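Local coordinates for ErfK/YbiS/YcfS/YnhG family protein (Xylanimonas cellulosilytica, PDB 4LPQ) that probably acts as a peptidoglycan L,D-transpeptidase in cell-wall biosynthesis, the chain here pairing a putative peptidoglycan-binding domain with the catalytic domain, at residues F135-Q140 and W196-G201. Sequence-based numbering, arbitrary orientation.
Sequences FAVYMQ and WGMPIG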
loop_
_atom_site.group_PDB
_atom_site.type_symbol
_atom_site.label_atom_id
_atom_site.label_comp_id
_atom_site.label_asym_id
_atom_site.label_seq_id
_atom_site.Cartn_x
_atom_site.Cartn_y
_atom_site.Cartn_z
ATOM N N PHE A 135 9.464 -14.253 5.316
ATOM C CA PHE A 135 10.209 -14.474 4.098
ATOM C C PHE A 135 11.291 -13.412 3.939
ATOM O O PHE A 135 11.528 -12.609 4.880
ATOM C CB PHE A 135 9.258 -14.444 2.889
ATOM C CG PHE A 135 8.170 -15.410 2.999
ATOM C CD1 PHE A 135 8.347 -16.760 2.821
ATOM C CD2 PHE A 135 6.833 -15.010 3.274
ATOM C CE1 PHE A 135 7.297 -17.672 2.994
ATOM C CE2 PHE A 135 5.818 -15.927 3.377
ATOM C CZ PHE A 135 6.040 -17.265 3.239
ATOM N N ALA A 136 11.999 -13.369 2.830
ATOM C CA ALA A 136 13.028 -12.381 2.586
ATOM C C ALA A 136 13.113 -12.130 1.086
ATOM O O ALA A 136 12.921 -13.015 0.288
ATOM C CB ALA A 136 14.393 -12.886 3.108
ATOM N N VAL A 137 13.430 -10.876 0.749
ATOM C CA VAL A 137 13.726 -10.546 -0.623
ATOM C C VAL A 137 14.922 -11.368 -1.091
ATOM O O VAL A 137 15.990 -11.298 -0.434
ATOM C CB VAL A 137 14.004 -9.039 -0.804
ATOM C CG1 VAL A 137 14.395 -8.721 -2.215
ATOM C CG2 VAL A 137 12.812 -8.199 -0.333
ATOM N N TYR A 138 14.764 -12.101 -2.175
ATOM C CA TYR A 138 15.847 -12.976 -2.650
ATOM C C TYR A 138 16.324 -12.629 -4.053
ATOM O O TYR A 138 17.402 -13.045 -4.495
ATOM C CB TYR A 138 15.496 -14.468 -2.576
ATOM C CG TYR A 138 14.503 -14.928 -3.631
ATOM C CD1 TYR A 138 13.125 -14.843 -3.418
ATOM C CD2 TYR A 138 14.945 -15.444 -4.814
ATOM C CE1 TYR A 138 12.259 -15.268 -4.427
ATOM C CE2 TYR A 138 14.125 -15.884 -5.779
ATOM C CZ TYR A 138 12.767 -15.772 -5.612
ATOM O OH TYR A 138 11.978 -16.166 -6.606
HETATM N N MSE A 139 15.479 -11.899 -4.764
HETATM C CA MSE A 139 15.781 -11.355 -6.132
HETATM C C MSE A 139 14.993 -10.149 -6.481
HETATM O O MSE A 139 13.965 -9.936 -5.807
HETATM C CB MSE A 139 15.575 -12.517 -7.113
HETATM C CG MSE A 139 15.734 -12.114 -8.638
HETATM SE SE MSE A 139 15.449 -13.534 -9.904
HETATM C CE MSE A 139 14.550 -14.444 -8.604
ATOM N N GLN A 140 15.409 -9.375 -7.434
ATOM C CA GLN A 140 14.685 -8.221 -7.832
ATOM C C GLN A 140 14.953 -8.026 -9.312
ATOM O O GLN A 140 15.974 -8.483 -9.801
ATOM C CB GLN A 140 14.994 -7.054 -6.954
ATOM C CG GLN A 140 16.431 -6.620 -7.059
ATOM C CD GLN A 140 16.792 -5.662 -5.937
ATOM O OE1 GLN A 140 16.134 -5.618 -4.941
ATOM N NE2 GLN A 140 17.770 -4.909 -6.106
ATOM N N TRP A 196 14.133 4.683 0.619
ATOM C CA TRP A 196 14.215 3.818 1.795
ATOM C C TRP A 196 15.350 2.816 1.701
ATOM O O TRP A 196 16.216 2.769 2.579
ATOM C CB TRP A 196 12.879 3.129 2.094
ATOM C CG TRP A 196 12.803 2.536 3.398
ATOM C CD1 TRP A 196 13.013 3.142 4.573
ATOM C CD2 TRP A 196 12.323 1.231 3.717
ATOM N NE1 TRP A 196 12.795 2.295 5.623
ATOM C CE2 TRP A 196 12.336 1.119 5.126
ATOM C CE3 TRP A 196 11.995 0.084 2.961
ATOM C CZ2 TRP A 196 11.965 -0.044 5.772
ATOM C CZ3 TRP A 196 11.576 -1.044 3.561
ATOM C CH2 TRP A 196 11.554 -1.135 4.918
ATOM N N GLY A 197 15.348 2.024 0.652
ATOM C CA GLY A 197 16.229 0.936 0.410
ATOM C C GLY A 197 15.642 -0.321 1.004
ATOM O O GLY A 197 15.278 -0.391 2.182
HETATM N N MSE A 198 15.570 -1.331 0.159
HETATM C CA MSE A 198 14.970 -2.633 0.513
HETATM C C MSE A 198 15.834 -3.664 -0.172
HETATM O O MSE A 198 15.439 -4.327 -1.133
HETATM C CB MSE A 198 13.506 -2.591 -0.034
HETATM C CG MSE A 198 12.724 -3.780 0.301
HETATM SE SE MSE A 198 10.898 -3.451 -0.451
HETATM C CE MSE A 198 10.437 -5.374 -0.372
ATOM N N PRO A 199 17.072 -3.847 0.344
ATOM C CA PRO A 199 17.997 -4.666 -0.408
ATOM C C PRO A 199 17.716 -6.129 -0.338
ATOM O O PRO A 199 16.905 -6.592 0.501
ATOM C CB PRO A 199 19.372 -4.396 0.292
ATOM C CG PRO A 199 18.948 -3.944 1.671
ATOM C CD PRO A 199 17.698 -3.139 1.472
ATOM N N ILE A 200 18.365 -6.915 -1.182
ATOM C CA ILE A 200 18.325 -8.342 -1.088
ATOM C C ILE A 200 18.613 -8.714 0.398
ATOM O O ILE A 200 19.543 -8.179 1.010
ATOM C CB ILE A 200 19.293 -8.942 -2.152
ATOM C CG1 ILE A 200 18.960 -8.470 -3.641
ATOM C CG2 ILE A 200 19.351 -10.469 -2.000
ATOM C CD1 ILE A 200 17.493 -8.871 -4.146
ATOM N N GLY A 201 17.824 -9.628 0.914
ATOM C CA GLY A 201 17.938 -10.112 2.260
ATOM C C GLY A 201 16.926 -9.493 3.215
ATOM O O GLY A 201 16.745 -9.972 4.334
#
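Val137 packs its side chain on Ile200 and Met198 and takes a backbone hydrogen bond from Gly201, joining two parts of the YkuD-type L,D-transpeptidase catalytic domain: the break in strand 133-140 and the loop leading from helix 186-196 to strand 203-206. The contact lies just before strand 203-206, whose antiparallel pairing with strand 133-140 includes the backbone bond of Phe135 with Val204. Val137 is buried, and its branching at CB lets two methyls face different partners. CG1, anti to the backbone N (chi1 176°), meets Ile200 CD1 at 3.7 Å, while CG2 touches CE of Met198. Met198 is a selenomethionine, introduced in place of methionine; its long, extended chain suits the span from the loop to the interior, where it also packs on Leu192 and Val88. Ile200 has two modelled conformers; in the one described, CD1 lies 3.6 Å from Met139 CA and beside CG and CD of Gln140. Gln140 combines apolar methylenes with an amide whose OE1 accepts a hydrogen bond from Lys158 NZ, which also binds Met198 O. An alanine at Gln140 would probably leave Lys158 without one of its acceptors and Ile200 CD1 with fewer neighbours. Gly201 suits its place because its backbone angles, with positive phi, would jam a CB against the preceding carbonyl oxygen. Its N donates to Val137 O over 2.8 Å, with an N-H...O angle of 158°.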